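Local coordinates for SusD/RagB family nutrient-binding outer membrane lipoprotein (Bacteroides vulgatus, PDB 4F7A) that probably binds sugars, perhaps mucin O-glycans, at the outer membrane as a SusD-like lipoprotein with a helical, TPR-like fold, at residues A362-S367 and G374-Y379; T333-W338 and W428-P433; N146-Q151 and C489-G494; A83-Y88 and H126-T131. All blocks are in the same frame, centred on the assembly; numbering follows the deposited sequence.

Contact 1: A362-S367 and G374-Y379; sequences AGVQTS and GDASLY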
loop_
_atom_site.group_PDB
_atom_site.type_symbol
_atom_site.label_atom_id
_atom_site.label_comp_id
_atom_site.label_asym_id
_atom_site.label_seq_id
_atom_site.Cartn_x
_atom_site.Cartn_y
_atom_site.Cartn_z
ATOM N N ALA A 362 15.325 5.039 -13.479
ATOM C CA ALA A 362 15.555 3.654 -13.065
ATOM C C ALA A 362 14.268 3.031 -12.543
ATOM O O ALA A 362 13.994 1.858 -12.803
ATOM C CB ALA A 362 16.665 3.559 -12.031
ATOM N N GLY A 363 13.465 3.806 -11.825
ATOM C CA GLY A 363 12.194 3.296 -11.321
ATOM C C GLY A 363 11.221 2.895 -12.424
ATOM O O GLY A 363 10.578 1.856 -12.347
ATOM N N VAL A 364 11.090 3.740 -13.436
ATOM C CA VAL A 364 10.174 3.459 -14.535
ATOM C C VAL A 364 10.671 2.222 -15.313
ATOM O O VAL A 364 9.890 1.331 -15.633
ATOM C CB VAL A 364 9.984 4.671 -15.470
ATOM C CG1 VAL A 364 9.084 4.306 -16.706
ATOM C CG2 VAL A 364 9.380 5.858 -14.675
ATOM N N GLN A 365 11.970 2.173 -15.617
ATOM C CA GLN A 365 12.514 1.066 -16.357
ATOM C C GLN A 365 12.305 -0.231 -15.557
ATOM O O GLN A 365 11.977 -1.287 -16.112
ATOM C CB GLN A 365 14.006 1.250 -16.660
ATOM C CG GLN A 365 14.527 0.033 -17.387
ATOM C CD GLN A 365 13.738 -0.212 -18.672
ATOM O OE1 GLN A 365 13.753 0.691 -19.547
ATOM N NE2 GLN A 365 13.018 -1.420 -18.796
ATOM N N THR A 366 12.515 -0.138 -14.256
ATOM C CA THR A 366 12.400 -1.293 -13.383
ATOM C C THR A 366 10.955 -1.821 -13.357
ATOM O O THR A 366 10.729 -3.046 -13.404
ATOM C CB THR A 366 12.941 -0.964 -11.964
ATOM O OG1 THR A 366 14.354 -0.693 -12.051
ATOM C CG2 THR A 366 12.722 -2.142 -10.990
ATOM N N SER A 367 9.988 -0.906 -13.287
ATOM C CA SER A 367 8.584 -1.262 -13.335
ATOM C C SER A 367 8.208 -1.927 -14.668
ATOM O O SER A 367 7.563 -2.969 -14.696
ATOM C CB SER A 367 7.721 -0.034 -13.085
ATOM O OG SER A 367 6.360 -0.360 -13.207
ATOM N N GLY A 374 8.728 -4.185 -21.591
ATOM C CA GLY A 374 9.820 -3.816 -22.483
ATOM C C GLY A 374 10.676 -2.690 -21.923
ATOM O O GLY A 374 10.814 -2.516 -20.694
ATOM N N ASP A 375 11.286 -1.947 -22.838
ATOM C CA ASP A 375 12.216 -0.881 -22.495
ATOM C C ASP A 375 11.449 0.453 -22.362
ATOM O O ASP A 375 10.516 0.737 -23.124
ATOM C CB ASP A 375 13.308 -0.776 -23.571
ATOM C CG ASP A 375 14.360 0.252 -23.235
ATOM O OD1 ASP A 375 15.315 -0.086 -22.488
ATOM O OD2 ASP A 375 14.235 1.413 -23.732
ATOM N N ALA A 376 11.846 1.266 -21.388
ATOM C CA ALA A 376 11.117 2.524 -21.077
ATOM C C ALA A 376 11.759 3.789 -21.686
ATOM O O ALA A 376 11.290 4.901 -21.449
ATOM C CB ALA A 376 10.988 2.686 -19.548
ATOM N N SER A 377 12.823 3.638 -22.465
ATOM C CA SER A 377 13.551 4.801 -22.946
ATOM C C SER A 377 12.670 5.787 -23.743
ATOM O O SER A 377 12.737 6.991 -23.524
ATOM C CB SER A 377 14.787 4.396 -23.779
ATOM O OG SER A 377 15.687 3.582 -23.020
ATOM N N LEU A 378 11.875 5.271 -24.667
ATOM C CA LEU A 378 11.025 6.117 -25.515
ATOM C C LEU A 378 9.914 6.745 -24.654
ATOM O O LEU A 378 9.651 7.932 -24.737
ATOM C CB LEU A 378 10.431 5.292 -26.648
ATOM C CG LEU A 378 9.769 6.126 -27.762
ATOM C CD1 LEU A 378 10.721 7.207 -28.274
ATOM C CD2 LEU A 378 9.314 5.238 -28.881
ATOM N N TYR A 379 9.321 5.954 -23.769
ATOM C CA TYR A 379 8.286 6.454 -22.864
ATOM C C TYR A 379 8.799 7.596 -21.998
ATOM O O TYR A 379 8.085 8.581 -21.773
ATOM C CB TYR A 379 7.803 5.303 -21.994
ATOM C CG TYR A 379 6.791 5.607 -20.925
ATOM C CD1 TYR A 379 5.439 5.505 -21.185
ATOM C CD2 TYR A 379 7.187 5.869 -19.626
ATOM C CE1 TYR A 379 4.496 5.726 -20.205
ATOM C CE2 TYR A 379 6.242 6.082 -18.621
ATOM C CZ TYR A 379 4.900 6.018 -18.909
ATOM O OH TYR A 379 3.944 6.218 -17.918
#
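The backbones of Gln365, on helix 356-371, and Ala376, in the loop that follows, come within 5.1 Å at their CA atoms. The loop doubles back on the helix it has just left, in the mainly helical SusD-type fold. The amide of Gln365 binds this loop at two points. Its OE1 accepts from Ala376 N at 2.7 Å, a nearly straight bond of 164°. Its NE2 donates to Gly374 O at 3.1 Å, with that oxygen close to the amide plane. The Gln365 side chain leaves the helix with CG anti to the backbone N (chi1 178°) and then bends at chi2 (57°), which turns the amide onto the loop backbone. A leucine here would remove both amide bonds and would probably leave Ala376 N and Gly374 O without these partners and the turn less firmly held. Beside the amide, Val364 CG1 meets Ala376 CB at 3.8 Å. The same methyl approaches the Tyr379 ring obliquely, while Tyr379 OH bonds to Gln426 of helix 416-431. Within the loop, Asp375 closes an Asx turn: its OD2 accepts from Ser377 N at 2.9 Å and, through its syn lone pair, from Ser377 OG at 2.7 Å.

Contact 2: T333-W338 and W428-P433; sequences TAAETW and WIACWP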
loop_
_atom_site.group_PDB
_atom_site.type_symbol
_atom_site.label_atom_id
_atom_site.label_comp_id
_atom_site.label_asym_id
_atom_site.label_seq_id
_atom_site.Cartn_x
_atom_site.Cartn_y
_atom_site.Cartn_z
ATOM N N THR A 333 8.296 -3.215 -4.064
ATOM C CA THR A 333 8.986 -3.473 -5.308
ATOM C C THR A 333 10.283 -2.692 -5.372
ATOM O O THR A 333 10.448 -1.653 -4.710
ATOM C CB THR A 333 8.107 -3.091 -6.528
ATOM O OG1 THR A 333 7.858 -1.677 -6.529
ATOM C CG2 THR A 333 6.760 -3.878 -6.517
ATOM N N ALA A 334 11.187 -3.207 -6.200
ATOM C CA ALA A 334 12.362 -2.505 -6.642
ATOM C C ALA A 334 11.999 -1.147 -7.274
ATOM O O ALA A 334 12.639 -0.126 -7.002
ATOM C CB ALA A 334 13.106 -3.396 -7.660
ATOM N N ALA A 335 10.971 -1.123 -8.114
ATOM C CA ALA A 335 10.572 0.125 -8.776
ATOM C C ALA A 335 10.222 1.181 -7.719
ATOM O O ALA A 335 10.745 2.299 -7.754
ATOM C CB ALA A 335 9.371 -0.109 -9.756
ATOM N N GLU A 336 9.363 0.825 -6.774
ATOM C CA GLU A 336 9.023 1.735 -5.663
ATOM C C GLU A 336 10.291 2.218 -4.954
ATOM O O GLU A 336 10.424 3.386 -4.617
ATOM C CB GLU A 336 8.086 1.046 -4.653
ATOM C CG GLU A 336 7.848 1.921 -3.423
ATOM C CD GLU A 336 7.134 1.254 -2.273
ATOM O OE1 GLU A 336 6.658 0.105 -2.420
ATOM O OE2 GLU A 336 7.047 1.913 -1.211
ATOM N N THR A 337 11.218 1.310 -4.713
ATOM C CA THR A 337 12.443 1.660 -4.001
ATOM C C THR A 337 13.254 2.730 -4.780
ATOM O O THR A 337 13.766 3.689 -4.198
ATOM C CB THR A 337 13.265 0.397 -3.650
ATOM O OG1 THR A 337 12.435 -0.500 -2.880
ATOM C CG2 THR A 337 14.517 0.763 -2.833
ATOM N N TRP A 338 13.330 2.590 -6.094
ATOM C CA TRP A 338 13.973 3.614 -6.930
ATOM C C TRP A 338 13.249 4.977 -6.849
ATOM O O TRP A 338 13.898 6.027 -6.829
ATOM C CB TRP A 338 14.082 3.154 -8.379
ATOM C CG TRP A 338 15.206 2.172 -8.628
ATOM C CD1 TRP A 338 15.080 0.870 -8.947
ATOM C CD2 TRP A 338 16.613 2.428 -8.538
ATOM N NE1 TRP A 338 16.312 0.285 -9.065
ATOM C CE2 TRP A 338 17.273 1.225 -8.825
ATOM C CE3 TRP A 338 17.379 3.555 -8.234
ATOM C CZ2 TRP A 338 18.670 1.119 -8.836
ATOM C CZ3 TRP A 338 18.757 3.460 -8.272
ATOM C CH2 TRP A 338 19.388 2.258 -8.573
ATOM N N TRP A 428 3.031 5.431 -8.210
ATOM C CA TRP A 428 1.639 4.938 -8.107
ATOM C C TRP A 428 1.330 3.925 -9.216
ATOM O O TRP A 428 0.738 2.859 -8.961
ATOM C CB TRP A 428 0.715 6.139 -8.127
ATOM C CG TRP A 428 -0.767 5.940 -8.111
ATOM C CD1 TRP A 428 -1.580 5.832 -7.012
ATOM C CD2 TRP A 428 -1.628 5.994 -9.243
ATOM N NE1 TRP A 428 -2.901 5.773 -7.409
ATOM C CE2 TRP A 428 -2.957 5.879 -8.772
ATOM C CE3 TRP A 428 -1.413 6.140 -10.609
ATOM C CZ2 TRP A 428 -4.041 5.880 -9.624
ATOM C CZ3 TRP A 428 -2.504 6.159 -11.456
ATOM C CH2 TRP A 428 -3.801 6.029 -10.959
ATOM N N ILE A 429 1.752 4.208 -10.437
ATOM C CA ILE A 429 1.607 3.199 -11.495
ATOM C C ILE A 429 2.369 1.912 -11.107
ATOM O O ILE A 429 1.836 0.798 -11.242
ATOM C CB ILE A 429 2.057 3.691 -12.900
ATOM C CG1 ILE A 429 1.277 4.932 -13.344
ATOM C CG2 ILE A 429 1.854 2.574 -13.926
ATOM C CD1 ILE A 429 1.899 5.687 -14.603
ATOM N N ALA A 430 3.571 2.081 -10.565
ATOM C CA ALA A 430 4.482 0.983 -10.275
ATOM C C ALA A 430 4.100 0.154 -9.060
ATOM O O ALA A 430 4.495 -1.005 -8.978
ATOM C CB ALA A 430 5.924 1.525 -10.101
ATOM N N CYS A 431 3.325 0.726 -8.124
ATOM C CA CYS A 431 2.890 -0.021 -6.925
ATOM C C CYS A 431 1.671 -0.907 -7.170
ATOM O O CYS A 431 1.285 -1.671 -6.286
ATOM C CB CYS A 431 2.589 0.959 -5.775
ATOM S SG CYS A 431 4.097 1.604 -4.996
ATOM N N TRP A 432 1.059 -0.775 -8.351
ATOM C CA TRP A 432 -0.144 -1.513 -8.726
ATOM C C TRP A 432 0.129 -3.018 -8.625
ATOM O O TRP A 432 1.205 -3.473 -9.036
ATOM C CB TRP A 432 -0.529 -1.139 -10.167
ATOM C CG TRP A 432 -1.830 -1.707 -10.656
ATOM C CD1 TRP A 432 -3.049 -1.094 -10.624
ATOM C CD2 TRP A 432 -2.054 -3.007 -11.203
ATOM N NE1 TRP A 432 -4.005 -1.922 -11.121
ATOM C CE2 TRP A 432 -3.417 -3.101 -11.501
ATOM C CE3 TRP A 432 -1.220 -4.096 -11.510
ATOM C CZ2 TRP A 432 -3.980 -4.241 -12.087
ATOM C CZ3 TRP A 432 -1.787 -5.215 -12.069
ATOM C CH2 TRP A 432 -3.149 -5.278 -12.354
ATOM N N PRO A 433 -0.840 -3.803 -8.100
ATOM C CA PRO A 433 -2.216 -3.463 -7.695
ATOM C C PRO A 433 -2.424 -3.153 -6.209
ATOM O O PRO A 433 -3.574 -3.162 -5.726
ATOM C CB PRO A 433 -2.964 -4.729 -8.042
ATOM C CG PRO A 433 -1.939 -5.825 -7.678
ATOM C CD PRO A 433 -0.605 -5.255 -8.030
#
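The Glu336 side chain lies alongside Cys431 SG, with its whole length from CB to OE1 near the sulfur. The closest approach is from OE1, at 3.9 Å from SG. CB stands at much the same distance. This is packing, with no hydrogen bond between the two segments. Glu336 CG is anti to the backbone N (chi1 174°), and the chain is extended beyond CG, which lays its length beside the sulfur. The carboxylate has its strong partner outside the pair: OE2 forms a salt bridge with Arg206 of helix 193-210. That bridge probably keeps the buried acid charged and fixes the end of the chain.

One residue back on both segments, two methyls meet. Ala335 CB touches Ala430 CB at 3.8 Å. This is close helix-to-helix packing through small residues within the helical SusD-like fold, with the CA atoms of Ala335 and Ala430 6.3 Å apart. Thr333 is the N-cap of helix 334-346, and its OG1 accepts from Glu336 N at 2.9 Å in a bond of 166°. The same cap residue lies near Ala430 O without bonding to it.

The contact is fully buried. It joins the start of helix 334-346, just after strand 329-332, to the end of helix 416-431. Helix 356-371 packs on Ala335 through Ser367, and helix 435-445 reaches both Glu336 and Cys431 through Glu437.

Contact 3: N146-Q151 and C489-G494; sequences NSVDTQ and CTALGG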
loop_
_atom_site.group_PDB
_atom_site.type_symbol
_atom_site.label_atom_id
_atom_site.label_comp_id
_atom_site.label_asym_id
_atom_site.label_seq_id
_atom_site.Cartn_x
_atom_site.Cartn_y
_atom_site.Cartn_z
ATOM N N ASN A 146 -2.797 3.112 29.426
ATOM C CA ASN A 146 -3.161 3.572 28.076
ATOM C C ASN A 146 -2.390 2.732 27.053
ATOM O O ASN A 146 -1.159 2.767 26.996
ATOM C CB ASN A 146 -2.865 5.080 27.922
ATOM C CG ASN A 146 -3.342 5.644 26.589
ATOM O OD1 ASN A 146 -3.544 4.908 25.614
ATOM N ND2 ASN A 146 -3.541 6.953 26.543
ATOM N N SER A 147 -3.134 1.949 26.270
ATOM C CA SER A 147 -2.568 0.994 25.316
ATOM C C SER A 147 -2.162 1.613 23.969
ATOM O O SER A 147 -1.576 0.938 23.106
ATOM C CB SER A 147 -3.628 -0.078 25.052
ATOM O OG SER A 147 -4.879 0.548 24.672
ATOM N N VAL A 148 -2.479 2.887 23.780
ATOM C CA VAL A 148 -2.436 3.508 22.460
ATOM C C VAL A 148 -1.107 4.212 22.176
ATOM O O VAL A 148 -0.583 4.955 23.020
ATOM C CB VAL A 148 -3.602 4.524 22.315
ATOM C CG1 VAL A 148 -3.474 5.360 21.019
ATOM C CG2 VAL A 148 -4.928 3.778 22.327
ATOM N N ASP A 149 -0.570 3.976 20.984
ATOM C CA ASP A 149 0.497 4.820 20.432
ATOM C C ASP A 149 -0.111 5.893 19.533
ATOM O O ASP A 149 -0.904 5.571 18.658
ATOM C CB ASP A 149 1.426 4.035 19.498
ATOM C CG ASP A 149 2.304 3.055 20.183
ATOM O OD1 ASP A 149 2.398 3.051 21.429
ATOM O OD2 ASP A 149 2.940 2.264 19.427
ATOM N N THR A 150 0.325 7.145 19.667
ATOM C CA THR A 150 0.104 8.131 18.589
ATOM C C THR A 150 0.803 7.602 17.328
ATOM O O THR A 150 1.681 6.725 17.416
ATOM C CB THR A 150 0.678 9.522 18.931
ATOM O OG1 THR A 150 2.097 9.429 18.957
ATOM C CG2 THR A 150 0.162 10.039 20.319
ATOM N N GLN A 151 0.413 8.082 16.152
ATOM C CA GLN A 151 1.089 7.647 14.937
ATOM C C GLN A 151 2.591 7.923 14.992
ATOM O O GLN A 151 3.382 7.106 14.518
ATOM C CB GLN A 151 0.482 8.293 13.694
ATOM C CG GLN A 151 1.102 7.816 12.382
ATOM C CD GLN A 151 0.306 8.287 11.174
ATOM O OE1 GLN A 151 0.411 9.457 10.785
ATOM N NE2 GLN A 151 -0.469 7.368 10.545
ATOM N N CYS A 489 -9.000 8.319 20.073
ATOM C CA CYS A 489 -9.482 9.640 19.705
ATOM C C CYS A 489 -8.595 10.785 20.201
ATOM O O CYS A 489 -8.261 11.699 19.419
ATOM C CB CYS A 489 -10.919 9.840 20.188
ATOM S SG CYS A 489 -12.089 8.850 19.210
ATOM N N THR A 490 -8.202 10.727 21.471
ATOM C CA THR A 490 -7.225 11.676 22.020
ATOM C C THR A 490 -5.920 11.697 21.231
ATOM O O THR A 490 -5.422 12.781 20.870
ATOM C CB THR A 490 -6.954 11.377 23.495
ATOM O OG1 THR A 490 -8.204 11.459 24.196
ATOM C CG2 THR A 490 -5.919 12.378 24.123
ATOM N N ALA A 491 -5.388 10.520 20.919
ATOM C CA ALA A 491 -4.136 10.407 20.149
ATOM C C ALA A 491 -4.284 10.926 18.727
ATOM O O ALA A 491 -3.314 11.359 18.135
ATOM C CB ALA A 491 -3.609 8.936 20.130
ATOM N N LEU A 492 -5.490 10.858 18.162
ATOM C CA LEU A 492 -5.723 11.342 16.807
ATOM C C LEU A 492 -5.624 12.851 16.703
ATOM O O LEU A 492 -5.213 13.392 15.655
ATOM C CB LEU A 492 -7.085 10.908 16.324
ATOM C CG LEU A 492 -7.536 11.259 14.923
ATOM C CD1 LEU A 492 -6.601 10.626 13.875
ATOM C CD2 LEU A 492 -8.967 10.794 14.760
ATOM N N GLY A 493 -6.031 13.541 17.766
ATOM C CA GLY A 493 -5.935 15.009 17.804
ATOM C C GLY A 493 -6.972 15.693 16.932
ATOM O O GLY A 493 -6.764 16.816 16.500
ATOM N N GLY A 494 -8.068 15.000 16.640
ATOM C CA GLY A 494 -9.141 15.528 15.802
ATOM C C GLY A 494 -10.334 14.593 15.838
ATOM O O GLY A 494 -10.273 13.525 16.463
HETATM O O HOH W 1 -1.444 10.420 16.084
#
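Val148 holds CG1 anti to its backbone N (chi1 171°), while Thr150 at chi1 68° has CG2 anti to its carbonyl carbon, and these two methyls converge on Ala491 CB. The site joins the loop before helix 151-174 to the last turn of helix 482-492, linking chain regions far apart in sequence within the SusD-like fold. Val148 CG1 lies 3.7 Å from Ala491 CB, and Thr150 CG2 lies 3.9 Å from the same carbon. The one methyl of Ala491 thus meets two loop residues. Its small size suits the close backbones: the CA atoms of Thr150 and Ala491 are 5.1 Å apart.

The loop is shaped by its own polar bonds. Asn146 OD1 accepts from Val148 N at 2.9 Å, which makes an Asx turn just ahead of the valine. Thr150 is the N-cap of helix 151-174. Its methyl faces Ala491 while its OG1 caps a backbone N of the following helix, and its own N bonds to Glu153 OE1. The two branches of this threonine thus do different work, one apolar across the contact and one polar within its own helix start.

Earlier on helix 482-492, Gln484, Asn487 and Leu488 also touch Val148, and Gln484 bonds to Ser147 OG. Beyond Ala491, Gly493 leaves the helix with a positive phi of 74°. No direct hydrogen bond joins the segments, but one water does: it accepts from Gln151 N at 3.0 Å and donates to Ala491 O at 2.9 Å.

Contact 4: A83-Y88 and H126-T131; sequences ASAWNY and HRITDT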
loop_
_atom_site.group_PDB
_atom_site.type_symbol
_atom_site.label_atom_id
_atom_site.label_comp_id
_atom_site.label_asym_id
_atom_site.label_seq_id
_atom_site.Cartn_x
_atom_site.Cartn_y
_atom_site.Cartn_z
ATOM N N ALA A 83 -13.840 -0.901 9.286
ATOM C CA ALA A 83 -13.228 -1.486 10.474
ATOM C C ALA A 83 -12.394 -2.737 10.174
ATOM O O ALA A 83 -11.671 -3.231 11.048
ATOM C CB ALA A 83 -14.323 -1.861 11.487
ATOM N N SER A 84 -12.532 -3.288 8.970
ATOM C CA SER A 84 -12.009 -4.614 8.692
ATOM C C SER A 84 -10.496 -4.771 8.802
ATOM O O SER A 84 -10.024 -5.766 9.350
ATOM C CB SER A 84 -12.501 -5.109 7.333
ATOM O OG SER A 84 -13.857 -5.498 7.448
ATOM N N ALA A 85 -9.733 -3.809 8.295
ATOM C CA ALA A 85 -8.272 -3.901 8.364
ATOM C C ALA A 85 -7.847 -4.020 9.844
ATOM O O ALA A 85 -7.073 -4.913 10.223
ATOM C CB ALA A 85 -7.627 -2.702 7.686
ATOM N N TRP A 86 -8.408 -3.150 10.679
ATOM C CA TRP A 86 -8.186 -3.211 12.132
ATOM C C TRP A 86 -8.589 -4.582 12.714
ATOM O O TRP A 86 -7.768 -5.277 13.333
ATOM C CB TRP A 86 -8.973 -2.088 12.855
ATOM C CG TRP A 86 -8.722 -2.064 14.334
ATOM C CD1 TRP A 86 -9.227 -2.930 15.261
ATOM C CD2 TRP A 86 -7.915 -1.123 15.062
ATOM N NE1 TRP A 86 -8.767 -2.597 16.514
ATOM C CE2 TRP A 86 -7.956 -1.496 16.418
ATOM C CE3 TRP A 86 -7.156 -0.005 14.692
ATOM C CZ2 TRP A 86 -7.268 -0.794 17.417
ATOM C CZ3 TRP A 86 -6.435 0.686 15.701
ATOM C CH2 TRP A 86 -6.509 0.291 17.033
ATOM N N ASN A 87 -9.833 -4.979 12.474
ATOM C CA ASN A 87 -10.410 -6.140 13.152
ATOM C C ASN A 87 -9.656 -7.442 12.817
ATOM O O ASN A 87 -9.276 -8.221 13.708
ATOM C CB ASN A 87 -11.887 -6.302 12.789
ATOM C CG ASN A 87 -12.775 -5.181 13.332
ATOM O OD1 ASN A 87 -12.372 -4.418 14.218
ATOM N ND2 ASN A 87 -14.006 -5.083 12.797
ATOM N N TYR A 88 -9.430 -7.664 11.528
ATOM C CA TYR A 88 -8.779 -8.887 11.084
ATOM C C TYR A 88 -7.332 -8.945 11.532
ATOM O O TYR A 88 -6.839 -10.002 11.922
ATOM C CB TYR A 88 -8.925 -9.056 9.565
ATOM C CG TYR A 88 -10.366 -9.306 9.132
ATOM C CD1 TYR A 88 -11.183 -10.191 9.830
ATOM C CD2 TYR A 88 -10.917 -8.652 8.026
ATOM C CE1 TYR A 88 -12.515 -10.409 9.446
ATOM C CE2 TYR A 88 -12.237 -8.888 7.615
ATOM C CZ TYR A 88 -13.031 -9.757 8.337
ATOM O OH TYR A 88 -14.344 -9.986 7.960
ATOM N N HIS A 126 2.472 -0.979 9.837
ATOM C CA HIS A 126 2.544 0.373 9.263
ATOM C C HIS A 126 1.337 0.559 8.350
ATOM O O HIS A 126 0.809 1.657 8.262
ATOM C CB HIS A 126 3.894 0.660 8.564
ATOM C CG HIS A 126 3.961 0.204 7.138
ATOM N ND1 HIS A 126 4.156 -1.111 6.794
ATOM C CD2 HIS A 126 3.814 0.880 5.976
ATOM C CE1 HIS A 126 4.154 -1.224 5.475
ATOM N NE2 HIS A 126 3.939 -0.030 4.954
ATOM N N ARG A 127 0.869 -0.526 7.713
ATOM C CA ARG A 127 -0.354 -0.470 6.900
ATOM C C ARG A 127 -1.617 -0.099 7.720
ATOM O O ARG A 127 -2.518 0.564 7.205
ATOM C CB ARG A 127 -0.572 -1.807 6.193
ATOM C CG ARG A 127 0.416 -2.070 5.063
ATOM C CD ARG A 127 0.536 -3.561 4.721
ATOM N NE ARG A 127 -0.719 -4.257 4.419
ATOM C CZ ARG A 127 -1.324 -4.290 3.221
ATOM N NH1 ARG A 127 -0.859 -3.622 2.178
ATOM N NH2 ARG A 127 -2.428 -5.010 3.064
ATOM N N ILE A 128 -1.643 -0.504 8.989
ATOM C CA ILE A 128 -2.765 -0.201 9.889
ATOM C C ILE A 128 -2.710 1.243 10.408
ATOM O O ILE A 128 -3.717 1.941 10.363
ATOM C CB ILE A 128 -2.827 -1.225 11.070
ATOM C CG1 ILE A 128 -2.900 -2.668 10.519
ATOM C CG2 ILE A 128 -3.992 -0.914 12.014
ATOM C CD1 ILE A 128 -4.084 -2.932 9.553
ATOM N N THR A 129 -1.556 1.704 10.893
ATOM C CA THR A 129 -1.470 3.098 11.307
ATOM C C THR A 129 -1.713 4.002 10.120
ATOM O O THR A 129 -2.322 5.047 10.281
ATOM C CB THR A 129 -0.149 3.509 12.040
ATOM O OG1 THR A 129 -0.235 4.907 12.388
ATOM C CG2 THR A 129 1.067 3.290 11.165
ATOM N N ASP A 130 -1.257 3.617 8.938
ATOM C CA ASP A 130 -1.485 4.477 7.759
ATOM C C ASP A 130 -2.983 4.557 7.358
ATOM O O ASP A 130 -3.397 5.475 6.639
ATOM C CB ASP A 130 -0.627 4.019 6.569
ATOM C CG ASP A 130 0.854 4.290 6.759
ATOM O OD1 ASP A 130 1.254 4.999 7.735
ATOM O OD2 ASP A 130 1.629 3.761 5.931
ATOM N N THR A 131 -3.773 3.584 7.823
ATOM C CA THR A 131 -5.211 3.580 7.607
ATOM C C THR A 131 -5.953 4.453 8.643
ATOM O O THR A 131 -6.763 5.274 8.272
ATOM C CB THR A 131 -5.742 2.132 7.642
ATOM O OG1 THR A 131 -5.112 1.376 6.603
ATOM C CG2 THR A 131 -7.256 2.093 7.458
#
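Ile128 carries nearly all of the contact with Ala85 and Trp86. Along 126-131, His126 comes first and packs against Leu203 and Leu207 of helix 193-210. Arg127 follows; its CG lies above one face of the His126 ring, toward the rim. Then comes Ile128, whose two branches reach different residues. CD1 sits 3.6 Å from Ala85 O and 4.0 Å from Ala85 CB, so the end of the longer branch rests on both backbone and methyl. CG2, anti to the backbone N, comes obliquely to the Trp86 ring, 4.2 Å from CE3. The pairing is that of two consecutive helices, 84-104 and 111-132, packed side by side in the TPR-like helical fold. The CA atoms of Trp86 and Ile128 are 6.6 Å apart. Past Ile128, the CB of Thr129 points away from helix 84-104. Asp130 is a buried acid held by several partners: OD2 forms a salt bridge with Arg210, and OD1 accepts from Tyr155 OH and Trp504 NE1. Last, Thr131 OG1 donates to Arg127 O at 2.8 Å, in the carbonyl plane.

How the contacts relate
Contacts 2 and 4 are buried and lie within about 11 Å of the chain centre; contacts 1 and 3 are only partly buried, each with its centre about 22 Å out, on opposite sides. The inner pair joins helix to helix without hydrogen bonds between the segments: apolar packing in contact 4, a methyl pair plus a glutamate laid along a cysteine sulfur in contact 2. The outer pair joins a loop to a helix and adds polar links, direct amide bonds in contact 1 and a water in contact 3. Contacts 1 and 2 touch, where helices 334-346 and 356-371 pack through Ala335 and Gly363. Contacts 3 and 4 also meet, through a probable hydrogen bond from Gln151 NE2 to Thr129 OG1.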